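Local coordinates for protein putative HTH-type transcriptional regulator ybaQ (Escherichia coli, PDB 2EBY) that probably binds DNA as a transcriptional regulator of the VapA/VapI family, through a helix-turn-helix domain of the Cro/C1 type, at the interface of chains A and B. Residues are numbered along the deposited sequence; one frame, centred on the assembly and turned at random. Chains: chain A/B, Putative HTH-type transcriptional regulator ybaQ.

The interface of chains A and B. Residues chain A 25, 33, 62-63; chain B 98, 101.
B:Val98 and B:Tyr101, from the short helix 98-103 near the C-terminus of chain B, pack on the helix-turn-helix domain of chain A. The receiving surface is an apolar patch. It is built by A:Leu25, by A:Leu33 of helix 27-34 and by the end of helix 53-63. The contact occurs twice in the two-fold symmetric pair, so each chain lends its C-terminal segment to the other; the crystal alone does not establish that this dimer forms in the cell.

A hydrogen bond joins the two backbones. B:Val98 N, at the start of its helix, donates to A:Val62 O, near the end of helix 53-63, at 2.7 Å. The bond is nearly straight, 169° at the hydrogen, and falls on a carbonyl lone pair.

Apolar packing surrounds this bond. B:Val98 packs against both A:Phe63 and A:Leu25. Its CG1 lies 3.9 Å from A:Phe63 CD1, tilted above that corner of the ring. Its other methyl, CG2, is directed away from the backbone N and meets A:Leu25 CD2 at 3.8 Å. Within chain A, A:Val62 CG1 lies over the centre of one face of the A:Phe63 ring and itself touches B:Val98 CB.

B:Tyr101 is held at two places by leucines. Its chi1 of -175° swings the ring away from its own backbone N and towards chain A. A:Leu33 CD2 packs at the base of the side chain, 3.9 Å from B:Tyr101 CB. An alanine here would keep that CB but is likely to leave A:Leu25 CD1 without its aromatic partner. That methyl rests against the CD2-CE2 side of the ring, with A:Leu25 CD1 3.5 Å from B:Tyr101 CE2.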
# COMPACT_ATOMS: atom_id res chain seq x y z
N LEU A 25 16.98 21.17 -8.24
CA LEU A 25 15.84 21.66 -7.47
C LEU A 25 16.13 21.24 -6.03
O LEU A 25 16.39 20.06 -5.76
CB LEU A 25 14.56 21.00 -7.99
CG LEU A 25 13.21 21.45 -7.44
CD1 LEU A 25 12.93 22.89 -7.84
CD2 LEU A 25 12.13 20.53 -7.98
N LEU A 33 6.67 23.56 -3.36
CA LEU A 33 5.86 23.21 -4.52
C LEU A 33 4.80 22.19 -4.09
O LEU A 33 3.61 22.34 -4.39
CB LEU A 33 6.73 22.61 -5.64
CG LEU A 33 7.63 23.56 -6.44
CD1 LEU A 33 8.44 22.79 -7.48
CD2 LEU A 33 6.75 24.59 -7.13
N VAL A 62 3.18 17.89 -9.37
CA VAL A 62 4.40 18.67 -9.53
C VAL A 62 5.28 18.22 -10.70
O VAL A 62 5.86 19.05 -11.41
CB VAL A 62 5.26 18.64 -8.22
CG1 VAL A 62 6.64 19.23 -8.48
CG2 VAL A 62 4.56 19.43 -7.12
N PHE A 63 5.39 16.92 -10.92
CA PHE A 63 6.25 16.44 -11.99
C PHE A 63 5.52 15.95 -13.24
O PHE A 63 6.14 15.41 -14.15
CB PHE A 63 7.17 15.34 -11.46
CG PHE A 63 8.15 15.83 -10.44
CD1 PHE A 63 9.16 16.72 -10.78
CD2 PHE A 63 8.06 15.40 -9.11
CE1 PHE A 63 10.06 17.18 -9.82
CE2 PHE A 63 8.96 15.86 -8.15
CZ PHE A 63 9.96 16.75 -8.50
N VAL B 98 6.60 21.67 -11.42
CA VAL B 98 8.03 21.92 -11.61
C VAL B 98 8.30 22.68 -12.90
O VAL B 98 9.41 23.17 -13.13
CB VAL B 98 8.82 20.59 -11.62
CG1 VAL B 98 8.73 19.93 -12.98
CG2 VAL B 98 10.27 20.84 -11.23
N TYR B 101 7.60 26.51 -12.28
CA TYR B 101 8.63 26.91 -11.35
C TYR B 101 10.00 27.13 -11.99
O TYR B 101 10.47 28.26 -12.11
CB TYR B 101 8.79 25.88 -10.22
CG TYR B 101 9.76 26.33 -9.16
CD1 TYR B 101 9.45 27.39 -8.31
CD2 TYR B 101 11.01 25.74 -9.05
CE1 TYR B 101 10.36 27.86 -7.37
CE2 TYR B 101 11.94 26.20 -8.11
CZ TYR B 101 11.61 27.26 -7.27
OH TYR B 101 12.51 27.72 -6.34